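PDB 5EK8: lipoxygenase from Cyanothece sp., which probably adds molecular oxygen to polyunsaturated fatty acids, acting as a 9R-lipoxygenase with a non-heme iron. Local coordinates for residues Pro183-Tyr186 and Arg190-Gln193; Leu263-Ser266 and Gln272-Met275; Asp301-Pro306 and Cys447-Tyr452; Ile624-Gly627 and Asn632-Asp635. All blocks are in the same frame, centred on the assembly; numbering follows the deposited sequence.

The four contacts form two pairs on different parts of one lipoxygenase chain. Contacts 1 and 4, centred about 10 Å apart, pack beside the chain's end, near the iron ligand Ile668: the first turns of helix 188-214 carry Arg190 and Gln193 of contact 1, which pack against or bond to segment 624-627 of contact 4, in the loop after helix 608-623. Contacts 2 and 3, with centres about 13 Å apart, reach one antiparallel sheet away from the annotated sites and meet where Leu304 touches Leu263 and Phe273. About 42 Å separates the centres of contacts 1 and 2. Along the chain the contacts follow in numerical order, none nested in another, although contact 3 spans some 140 residues.

Contact 1 of 4, residues Pro183-Tyr186 and Arg190-Gln193; sequences PDDY and RKFQ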
loop_
_atom_site.group_PDB
_atom_site.type_symbol
_atom_site.label_atom_id
_atom_site.label_comp_id
_atom_site.label_asym_id
_atom_site.label_seq_id
_atom_site.Cartn_x
_atom_site.Cartn_y
_atom_site.Cartn_z
ATOM N N PRO A 183 -11.209 5.034 -10.470
ATOM C CA PRO A 183 -10.659 5.839 -11.564
ATOM C C PRO A 183 -9.267 5.365 -11.964
ATOM O O PRO A 183 -8.612 6.003 -12.787
ATOM C CB PRO A 183 -10.608 7.237 -10.962
ATOM C CG PRO A 183 -10.303 6.981 -9.527
ATOM C CD PRO A 183 -10.994 5.680 -9.164
ATOM N N ASP A 184 -8.832 4.256 -11.373
ATOM C CA ASP A 184 -7.517 3.680 -11.641
ATOM C C ASP A 184 -7.546 2.173 -11.389
ATOM O O ASP A 184 -7.096 1.691 -10.348
ATOM C CB ASP A 184 -6.449 4.359 -10.777
ATOM C CG ASP A 184 -5.062 3.761 -10.964
ATOM O OD1 ASP A 184 -4.766 3.242 -12.066
ATOM O OD2 ASP A 184 -4.267 3.814 -9.999
ATOM N N ASP A 185 -8.086 1.434 -12.356
ATOM C CA ASP A 185 -8.271 -0.010 -12.227
ATOM C C ASP A 185 -6.972 -0.783 -12.383
ATOM O O ASP A 185 -5.995 -0.270 -12.929
ATOM C CB ASP A 185 -9.277 -0.509 -13.261
ATOM C CG ASP A 185 -10.098 -1.670 -12.751
ATOM O OD1 ASP A 185 -9.767 -2.194 -11.662
ATOM O OD2 ASP A 185 -11.069 -2.053 -13.443
ATOM N N TYR A 186 -6.968 -2.024 -11.902
ATOM C CA TYR A 186 -5.840 -2.929 -12.120
ATOM C C TYR A 186 -5.628 -3.207 -13.609
ATOM O O TYR A 186 -6.495 -2.926 -14.433
ATOM C CB TYR A 186 -6.054 -4.269 -11.417
ATOM C CG TYR A 186 -6.220 -4.247 -9.918
ATOM C CD1 TYR A 186 -5.229 -3.742 -9.088
ATOM C CD2 TYR A 186 -7.346 -4.798 -9.330
ATOM C CE1 TYR A 186 -5.377 -3.756 -7.710
ATOM C CE2 TYR A 186 -7.501 -4.820 -7.962
ATOM C CZ TYR A 186 -6.519 -4.302 -7.154
ATOM O OH TYR A 186 -6.698 -4.332 -5.789
ATOM N N ARG A 190 -3.094 -8.455 -13.671
ATOM C CA ARG A 190 -3.207 -8.438 -12.214
ATOM C C ARG A 190 -4.515 -9.093 -11.755
ATOM O O ARG A 190 -4.525 -9.928 -10.837
ATOM C CB ARG A 190 -3.097 -6.989 -11.715
ATOM C CG ARG A 190 -3.606 -6.718 -10.311
ATOM C CD ARG A 190 -2.852 -7.518 -9.261
ATOM N NE ARG A 190 -3.381 -7.289 -7.918
ATOM C CZ ARG A 190 -4.590 -7.670 -7.511
ATOM N NH1 ARG A 190 -4.985 -7.420 -6.270
ATOM N NH2 ARG A 190 -5.412 -8.302 -8.341
ATOM N N LYS A 191 -5.609 -8.731 -12.421
ATOM C CA LYS A 191 -6.913 -9.338 -12.170
ATOM C C LYS A 191 -6.900 -10.854 -12.392
ATOM O O LYS A 191 -7.337 -11.623 -11.533
ATOM C CB LYS A 191 -7.976 -8.700 -13.067
ATOM C CG LYS A 191 -8.285 -7.246 -12.760
ATOM C CD LYS A 191 -9.648 -6.857 -13.314
ATOM C CE LYS A 191 -10.026 -5.420 -12.950
ATOM N NZ LYS A 191 -11.429 -5.085 -13.375
ATOM N N PHE A 192 -6.390 -11.271 -13.548
ATOM C CA PHE A 192 -6.349 -12.683 -13.917
ATOM C C PHE A 192 -5.536 -13.514 -12.928
ATOM O O PHE A 192 -5.971 -14.583 -12.497
ATOM C CB PHE A 192 -5.778 -12.846 -15.324
ATOM C CG PHE A 192 -6.718 -12.422 -16.412
ATOM C CD1 PHE A 192 -8.065 -12.239 -16.150
ATOM C CD2 PHE A 192 -6.258 -12.210 -17.698
ATOM C CE1 PHE A 192 -8.936 -11.848 -17.153
ATOM C CE2 PHE A 192 -7.123 -11.822 -18.708
ATOM C CZ PHE A 192 -8.464 -11.642 -18.435
ATOM N N GLN A 193 -4.356 -13.016 -12.569
ATOM C CA GLN A 193 -3.525 -13.677 -11.568
ATOM C C GLN A 193 -4.272 -13.793 -10.245
ATOM O O GLN A 193 -4.248 -14.846 -9.594
ATOM C CB GLN A 193 -2.211 -12.925 -11.360
ATOM C CG GLN A 193 -1.238 -13.050 -12.509
ATOM C CD GLN A 193 0.195 -12.875 -12.057
ATOM O OE1 GLN A 193 0.479 -12.873 -10.856
ATOM N NE2 GLN A 193 1.110 -12.726 -13.014
#
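Tyr186 and Arg190 make the dense half of this contact, a cation-pi stack in the first turns of helix 188-214. The Arg190 guanidinium lies over one face of the phenol ring, with CZ 4.0 Å from the Tyr186 ring centroid and the two planes only 16° apart. Its aliphatic stem joins in, since Arg190 CG comes within 3.6 Å of Tyr186 CG. The chain places itself there by starting opposite its own backbone nitrogen (chi1 162°) and then bending at chi2, which folds it back along the ring. NH1 ends near the phenol oxygen but has its polar partner in Asn667 O, so the flat cation is both stacked and hydrogen-bonded. The Arg190 side chain also comes within about 4 Å of that of Ile668, an iron ligand, and lies about 9 Å from the iron itself.

The other half is looser and lies in partly exposed surroundings. The extended chain of Lys191 crosses Asp185 at about a right angle, and Lys191 NZ bonds Asp185 OD2 at 3.1 Å in a salt bridge, on the syn side but 33° out of the carboxylate plane. The other oxygen, Asp185 OD1, accepts the N-H of the next residue, Tyr186 N, at 2.8 Å in a bent bond. An alanine in place of this aspartate removes both acceptors and would probably leave the Lys191 ammonium without its mate and the Tyr186 N-H without this acceptor.

Around the stack, Tyr186 rests on Asn396 and Ile397 of helix 394-404, Lys191 on Ile30 of helix 24-36, and Arg123 of strand 115-126 bonds the Asp185 carbonyl.

Contact 2 of 4, residues Leu263-Ser266 and Gln272-Met275; sequences LKRS and QFKM
Arg265 and Phe273 owe their meeting to their first torsions: Arg265 sets CG anti to the backbone nitrogen (chi1 -167°) and stays extended as far as NE, whereas Phe273 turns CG away from its carbonyl carbon (chi1 -73°). The two side chains therefore run side by side, pointing the same way, from a non-hydrogen-bonded pair of a beta hairpin. Arg265 CG sits over the rim of one ring face, 4.1 Å from the Phe273 centroid in a CH-pi contact, and Arg265 NE passes 3.6 Å from Phe273 CZ while hydrogen-bonding Pro270 O in the connection between the strands. Stem and guanidinium both lie along the ring, the two planes inclined by 32°. At the ring edge lies Leu263 CB, 3.9 Å from Phe273 CD1; farther out, Leu263 CD2 touches Met275 CB at 3.7 Å.

The neighbouring pair, Lys264 and Lys274, is hydrogen-bonded in both directions, with Lys264 N to Lys274 O and Lys274 N to Lys264 O each 2.8 Å. Ser266 N adds a third rung to Gln272 O at 3.0 Å. The two lysines emerge on the face opposite the phenylalanine and bring their like-charged ends close together, but acids are at hand: Asp510 bridges both ammonium groups, Glu294 also pairs with Lys274, and Asn508 accepts from Lys264.

The hairpin is the inner part of an antiparallel sheet. Strand 513-515 flanks 264-266 and strand 291-300 flanks 272-277, while Leu304 of strand 303-313 packs against Leu263 and Phe273.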
loop_
_atom_site.group_PDB
_atom_site.type_symbol
_atom_site.label_atom_id
_atom_site.label_comp_id
_atom_site.label_asym_id
_atom_site.label_seq_id
_atom_site.Cartn_x
_atom_site.Cartn_y
_atom_site.Cartn_z
ATOM N N LEU A 263 16.372 -2.295 15.667
ATOM C CA LEU A 263 16.731 -2.577 17.054
ATOM C C LEU A 263 17.108 -1.348 17.880
ATOM O O LEU A 263 17.474 -0.298 17.349
ATOM C CB LEU A 263 17.888 -3.579 17.094
ATOM C CG LEU A 263 17.606 -4.992 16.586
ATOM C CD1 LEU A 263 18.765 -5.893 16.949
ATOM C CD2 LEU A 263 16.305 -5.539 17.150
ATOM N N LYS A 264 17.012 -1.497 19.196
ATOM C CA LYS A 264 17.488 -0.479 20.116
ATOM C C LYS A 264 18.840 -0.906 20.680
ATOM O O LYS A 264 19.013 -2.038 21.126
ATOM C CB LYS A 264 16.475 -0.238 21.238
ATOM C CG LYS A 264 15.110 0.211 20.733
ATOM C CD LYS A 264 14.242 0.803 21.839
ATOM C CE LYS A 264 13.613 -0.271 22.711
ATOM N NZ LYS A 264 12.610 0.306 23.654
ATOM N N ARG A 265 19.798 0.009 20.621
ATOM C CA ARG A 265 21.144 -0.197 21.125
ATOM C C ARG A 265 21.269 0.435 22.507
ATOM O O ARG A 265 20.638 1.455 22.790
ATOM C CB ARG A 265 22.159 0.407 20.152
ATOM C CG ARG A 265 23.602 0.008 20.380
ATOM C CD ARG A 265 24.452 0.454 19.196
ATOM N NE ARG A 265 25.765 -0.186 19.189
ATOM C CZ ARG A 265 26.601 -0.167 18.155
ATOM N NH1 ARG A 265 26.257 0.457 17.036
ATOM N NH2 ARG A 265 27.779 -0.777 18.237
ATOM N N SER A 266 22.075 -0.172 23.369
ATOM C CA SER A 266 22.285 0.372 24.704
ATOM C C SER A 266 23.276 1.529 24.654
ATOM O O SER A 266 24.196 1.537 23.837
ATOM C CB SER A 266 22.777 -0.713 25.661
ATOM O OG SER A 266 23.177 -0.157 26.902
ATOM N N GLN A 272 25.095 -4.321 23.335
ATOM C CA GLN A 272 23.795 -4.812 23.778
ATOM C C GLN A 272 22.678 -4.213 22.937
ATOM O O GLN A 272 22.689 -3.024 22.630
ATOM C CB GLN A 272 23.571 -4.499 25.257
ATOM C CG GLN A 272 24.316 -5.428 26.194
ATOM C CD GLN A 272 23.765 -6.838 26.165
ATOM O OE1 GLN A 272 22.567 -7.046 25.964
ATOM N NE2 GLN A 272 24.641 -7.820 26.358
ATOM N N PHE A 273 21.724 -5.057 22.559
ATOM C CA PHE A 273 20.611 -4.661 21.706
ATOM C C PHE A 273 19.318 -5.215 22.273
ATOM O O PHE A 273 19.340 -6.110 23.117
ATOM C CB PHE A 273 20.806 -5.159 20.270
ATOM C CG PHE A 273 21.860 -4.416 19.499
ATOM C CD1 PHE A 273 21.506 -3.434 18.590
ATOM C CD2 PHE A 273 23.203 -4.708 19.672
ATOM C CE1 PHE A 273 22.471 -2.755 17.872
ATOM C CE2 PHE A 273 24.174 -4.027 18.959
ATOM C CZ PHE A 273 23.807 -3.050 18.057
ATOM N N LYS A 274 18.195 -4.681 21.810
ATOM C CA LYS A 274 16.894 -5.184 22.219
ATOM C C LYS A 274 15.788 -4.716 21.289
ATOM O O LYS A 274 15.958 -3.763 20.527
ATOM C CB LYS A 274 16.566 -4.758 23.649
ATOM C CG LYS A 274 16.247 -3.283 23.796
ATOM C CD LYS A 274 15.746 -2.959 25.192
ATOM C CE LYS A 274 14.436 -3.654 25.492
ATOM N NZ LYS A 274 13.842 -3.150 26.767
ATOM N N MET A 275 14.659 -5.415 21.349
ATOM C CA MET A 275 13.459 -5.015 20.630
ATOM C C MET A 275 12.237 -5.184 21.533
ATOM O O MET A 275 12.070 -6.213 22.194
ATOM C CB MET A 275 13.298 -5.818 19.339
ATOM C CG MET A 275 12.137 -5.366 18.452
ATOM S SD MET A 275 12.486 -3.942 17.393
ATOM C CE MET A 275 12.167 -2.561 18.492
#

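Contact 3 of 4, residues Asp301-Pro306 and Cys447-Tyr452; sequences DGKLFP and CDDHKY
Lys303 and Asp449 form a salt bridge at the surface, joining strand 303-313, in an antiparallel sheet, to a type I beta turn that runs from Cys447 to His450 and leads into helix 451-473. Lys303 NZ bonds Asp449 OD2 at 3.0 Å, approaching on the syn side but 28° out of the carboxylate plane. The lysine chain is bent at chi2 (87°), which swings its CE along the acid as well, and the two side chains slant across one another. Replacing Asp449 by an asparagine would keep the shape but cancel the charge, and would probably leave the Lys303 ammonium without its ionic mate.

Next to the bridge, the backbone carbonyl of Gly302 meets the Cys447 side chain, with Cys447 CB 3.3 Å from Gly302 O. Gly302 has a positive phi, a conformation that suits a residue without a side chain at the bend between strands 291-300 and 303-313.

The backbone of the turn is held one shell further out. Asn256, at the end of helix 247-256, binds the Asp449 carbonyl with its amide nitrogen and the Tyr452 amide with its oxygen, thus tying the turn to the helix that follows. On the strand side, Leu304 is buried against Val251, Phe297 and Leu299.

Within the turn, His450 N bonds Cys447 O at 3.1 Å. His450 itself is the N-cap residue and the centre of an inverse gamma turn, which Lys451 N closes on Asp449 O at 2.7 Å.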
loop_
_atom_site.group_PDB
_atom_site.type_symbol
_atom_site.label_atom_id
_atom_site.label_comp_id
_atom_site.label_asym_id
_atom_site.label_seq_id
_atom_site.Cartn_x
_atom_site.Cartn_y
_atom_site.Cartn_z
ATOM N N ASP A 301 31.591 -10.246 17.697
ATOM C CA ASP A 301 32.365 -10.511 16.485
ATOM C C ASP A 301 31.529 -10.460 15.205
ATOM O O ASP A 301 31.730 -11.260 14.291
ATOM C CB ASP A 301 33.059 -11.871 16.586
ATOM C CG ASP A 301 33.913 -11.999 17.833
ATOM O OD1 ASP A 301 34.596 -11.017 18.199
ATOM O OD2 ASP A 301 33.893 -13.087 18.449
ATOM N N GLY A 302 30.602 -9.513 15.143
ATOM C CA GLY A 302 29.795 -9.304 13.953
ATOM C C GLY A 302 28.625 -10.260 13.840
ATOM O O GLY A 302 28.016 -10.397 12.778
ATOM N N LYS A 303 28.311 -10.928 14.944
ATOM C CA LYS A 303 27.170 -11.831 14.995
ATOM C C LYS A 303 26.240 -11.401 16.120
ATOM O O LYS A 303 26.693 -10.893 17.147
ATOM C CB LYS A 303 27.624 -13.277 15.206
ATOM C CG LYS A 303 26.829 -14.311 14.424
ATOM C CD LYS A 303 27.407 -14.510 13.030
ATOM C CE LYS A 303 26.587 -15.505 12.221
ATOM N NZ LYS A 303 27.100 -15.624 10.827
ATOM N N LEU A 304 24.940 -11.596 15.926
ATOM C CA LEU A 304 23.965 -11.294 16.966
ATOM C C LEU A 304 23.413 -12.568 17.595
ATOM O O LEU A 304 22.827 -13.400 16.909
ATOM C CB LEU A 304 22.819 -10.451 16.401
ATOM C CG LEU A 304 23.001 -8.935 16.351
ATOM C CD1 LEU A 304 21.821 -8.296 15.646
ATOM C CD2 LEU A 304 23.158 -8.373 17.759
ATOM N N PHE A 305 23.604 -12.712 18.902
ATOM C CA PHE A 305 23.066 -13.844 19.644
ATOM C C PHE A 305 21.998 -13.361 20.617
ATOM O O PHE A 305 22.158 -12.309 21.233
ATOM C CB PHE A 305 24.177 -14.573 20.408
ATOM C CG PHE A 305 25.383 -14.898 19.571
ATOM C CD1 PHE A 305 25.483 -16.122 18.924
ATOM C CD2 PHE A 305 26.415 -13.984 19.430
ATOM C CE1 PHE A 305 26.587 -16.424 18.153
ATOM C CE2 PHE A 305 27.518 -14.279 18.660
ATOM C CZ PHE A 305 27.607 -15.503 18.020
ATOM N N PRO A 306 20.911 -14.131 20.774
ATOM C CA PRO A 306 19.873 -13.748 21.737
ATOM C C PRO A 306 20.296 -14.052 23.172
ATOM O O PRO A 306 20.713 -15.170 23.460
ATOM C CB PRO A 306 18.678 -14.604 21.319
ATOM C CG PRO A 306 19.296 -15.830 20.716
ATOM C CD PRO A 306 20.601 -15.399 20.090
ATOM N N CYS A 447 25.333 -5.553 11.168
ATOM C CA CYS A 447 26.373 -6.546 10.916
ATOM C C CYS A 447 26.303 -7.101 9.493
ATOM O O CYS A 447 25.455 -6.694 8.702
ATOM C CB CYS A 447 26.266 -7.686 11.925
ATOM S SG CYS A 447 24.637 -8.459 11.974
ATOM N N ASP A 448 27.198 -8.033 9.176
ATOM C CA ASP A 448 27.259 -8.628 7.843
ATOM C C ASP A 448 26.009 -9.435 7.501
ATOM O O ASP A 448 25.601 -9.486 6.342
ATOM C CB ASP A 448 28.499 -9.515 7.713
ATOM C CG ASP A 448 29.744 -8.721 7.388
ATOM O OD1 ASP A 448 29.625 -7.738 6.627
ATOM O OD2 ASP A 448 30.833 -9.076 7.890
ATOM N N ASP A 449 25.407 -10.058 8.511
ATOM C CA ASP A 449 24.197 -10.851 8.313
ATOM C C ASP A 449 22.954 -9.976 8.164
ATOM O O ASP A 449 21.866 -10.475 7.868
ATOM C CB ASP A 449 24.003 -11.832 9.472
ATOM C CG ASP A 449 24.885 -13.066 9.353
ATOM O OD1 ASP A 449 25.822 -13.062 8.526
ATOM O OD2 ASP A 449 24.644 -14.044 10.092
ATOM N N HIS A 450 23.115 -8.672 8.369
ATOM C CA HIS A 450 21.986 -7.751 8.285
ATOM C C HIS A 450 21.626 -7.484 6.827
ATOM O O HIS A 450 21.862 -6.396 6.296
ATOM C CB HIS A 450 22.300 -6.444 9.010
ATOM C CG HIS A 450 21.085 -5.653 9.366
ATOM N ND1 HIS A 450 21.148 -4.428 10.002
ATOM C CD2 HIS A 450 19.770 -5.910 9.185
ATOM C CE1 HIS A 450 19.927 -3.967 10.185
ATOM N NE2 HIS A 450 19.068 -4.850 9.701
ATOM N N LYS A 451 21.050 -8.497 6.193
ATOM C CA LYS A 451 20.767 -8.458 4.767
ATOM C C LYS A 451 19.837 -7.306 4.371
ATOM O O LYS A 451 20.074 -6.625 3.366
ATOM C CB LYS A 451 20.173 -9.798 4.329
ATOM C CG LYS A 451 19.810 -9.883 2.863
ATOM C CD LYS A 451 19.284 -11.266 2.535
ATOM C CE LYS A 451 20.279 -12.341 2.956
ATOM N NZ LYS A 451 19.840 -13.700 2.530
ATOM N N TYR A 452 18.786 -7.077 5.153
ATOM C CA TYR A 452 17.816 -6.062 4.770
ATOM C C TYR A 452 18.439 -4.672 4.665
ATOM O O TYR A 452 18.115 -3.911 3.762
ATOM C CB TYR A 452 16.633 -5.990 5.738
ATOM C CG TYR A 452 15.805 -4.777 5.399
ATOM C CD1 TYR A 452 15.023 -4.756 4.250
ATOM C CD2 TYR A 452 15.865 -3.621 6.176
ATOM C CE1 TYR A 452 14.299 -3.636 3.904
ATOM C CE2 TYR A 452 15.142 -2.494 5.834
ATOM C CZ TYR A 452 14.365 -2.510 4.698
ATOM O OH TYR A 452 13.643 -1.400 4.343
#

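Contact 4 of 4, residues Ile624-Gly627 and Asn632-Asp635; sequences IKYG and NEDD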
loop_
_atom_site.group_PDB
_atom_site.type_symbol
_atom_site.label_atom_id
_atom_site.label_comp_id
_atom_site.label_asym_id
_atom_site.label_seq_id
_atom_site.Cartn_x
_atom_site.Cartn_y
_atom_site.Cartn_z
ATOM N N ILE A 624 -0.081 -13.770 -5.565
ATOM C CA ILE A 624 -0.402 -12.860 -6.661
ATOM C C ILE A 624 0.760 -11.897 -6.886
ATOM O O ILE A 624 1.035 -11.040 -6.042
ATOM C CB ILE A 624 -1.690 -12.059 -6.377
ATOM C CG1 ILE A 624 -2.863 -13.004 -6.111
ATOM C CG2 ILE A 624 -2.012 -11.135 -7.536
ATOM C CD1 ILE A 624 -4.058 -12.328 -5.487
ATOM N N LYS A 625 1.440 -12.032 -8.020
ATOM C CA LYS A 625 2.669 -11.282 -8.243
ATOM C C LYS A 625 2.734 -10.635 -9.624
ATOM O O LYS A 625 3.546 -11.024 -10.459
ATOM C CB LYS A 625 3.879 -12.199 -8.036
ATOM C CG LYS A 625 5.171 -11.467 -7.710
ATOM C CD LYS A 625 6.158 -12.386 -7.016
ATOM C CE LYS A 625 7.309 -11.600 -6.411
ATOM N NZ LYS A 625 8.132 -12.449 -5.506
ATOM N N TYR A 626 1.885 -9.639 -9.851
ATOM C CA TYR A 626 1.892 -8.885 -11.101
ATOM C C TYR A 626 2.383 -7.456 -10.862
ATOM O O TYR A 626 1.919 -6.770 -9.947
ATOM C CB TYR A 626 0.491 -8.881 -11.722
ATOM C CG TYR A 626 0.380 -8.187 -13.063
ATOM C CD1 TYR A 626 0.351 -8.916 -14.241
ATOM C CD2 TYR A 626 0.282 -6.800 -13.150
ATOM C CE1 TYR A 626 0.241 -8.291 -15.470
ATOM C CE2 TYR A 626 0.176 -6.166 -14.377
ATOM C CZ TYR A 626 0.155 -6.922 -15.533
ATOM O OH TYR A 626 0.046 -6.306 -16.756
ATOM N N GLY A 627 3.316 -7.007 -11.697
ATOM C CA GLY A 627 3.869 -5.670 -11.574
ATOM C C GLY A 627 5.253 -5.666 -10.954
ATOM O O GLY A 627 5.414 -5.402 -9.759
ATOM N N ASN A 632 8.465 -5.205 -16.109
ATOM C CA ASN A 632 7.768 -4.028 -16.633
ATOM C C ASN A 632 6.540 -4.373 -17.469
ATOM O O ASN A 632 6.360 -3.843 -18.563
ATOM C CB ASN A 632 8.728 -3.167 -17.461
ATOM C CG ASN A 632 8.197 -1.758 -17.698
ATOM O OD1 ASN A 632 7.327 -1.275 -16.970
ATOM N ND2 ASN A 632 8.721 -1.096 -18.724
ATOM N N GLU A 633 5.686 -5.243 -16.944
ATOM C CA GLU A 633 4.551 -5.759 -17.705
ATOM C C GLU A 633 3.542 -4.691 -18.151
ATOM O O GLU A 633 2.623 -4.992 -18.912
ATOM C CB GLU A 633 3.832 -6.843 -16.893
ATOM C CG GLU A 633 3.706 -6.552 -15.405
ATOM C CD GLU A 633 4.766 -7.254 -14.574
ATOM O OE1 GLU A 633 4.510 -8.387 -14.115
ATOM O OE2 GLU A 633 5.849 -6.667 -14.371
ATOM N N ASP A 634 3.712 -3.452 -17.699
ATOM C CA ASP A 634 2.798 -2.374 -18.080
ATOM C C ASP A 634 3.469 -1.317 -18.958
ATOM O O ASP A 634 2.818 -0.367 -19.392
ATOM C CB ASP A 634 2.199 -1.713 -16.832
ATOM C CG ASP A 634 1.067 -2.533 -16.215
ATOM O OD1 ASP A 634 0.911 -2.498 -14.973
ATOM O OD2 ASP A 634 0.330 -3.206 -16.971
ATOM N N ASP A 635 4.762 -1.498 -19.220
ATOM C CA ASP A 635 5.540 -0.596 -20.075
ATOM C C ASP A 635 5.373 0.873 -19.680
ATOM O O ASP A 635 5.128 1.734 -20.526
ATOM C CB ASP A 635 5.158 -0.784 -21.551
ATOM C CG ASP A 635 5.415 -2.201 -22.053
ATOM O OD1 ASP A 635 6.599 -2.605 -22.140
ATOM O OD2 ASP A 635 4.427 -2.907 -22.363
#
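Tyr626 and Glu633 run alongside one another head to tail inside the loop that links helices 608-623 and 639-647, where residues Asn632 to Asp635 form a type I beta turn. The glutamate methylene is laid over one face of the phenol: Glu633 CG is 3.8 Å from the Tyr626 centroid, a CH-pi contact displaced toward the hydroxyl side. Beyond it the chain bends at chi2, and the carboxylate ends up 67° from the ring plane.

That bend of the side chain directs Glu633 OE1 at the main chain, where Gly627 N donates at 3.0 Å from almost directly above the carboxylate; OE2 takes the amide of Leu628, so one acid grips two successive N-H groups. Gly627 has backbone angles at which a CB would press on the preceding carbonyl oxygen.

Asp634 meets the ring at its edge, its carboxylate 56° from the ring plane. Its OD2 is also bound by Ser187 OG, just ahead of Arg190, on which Tyr626 packs; within the turn, Asp635 N bonds Asn632 O at 2.9 Å. The phenol oxygen completes the arrangement, Tyr626 OH donating to Asp634 OD2 at 3.1 Å.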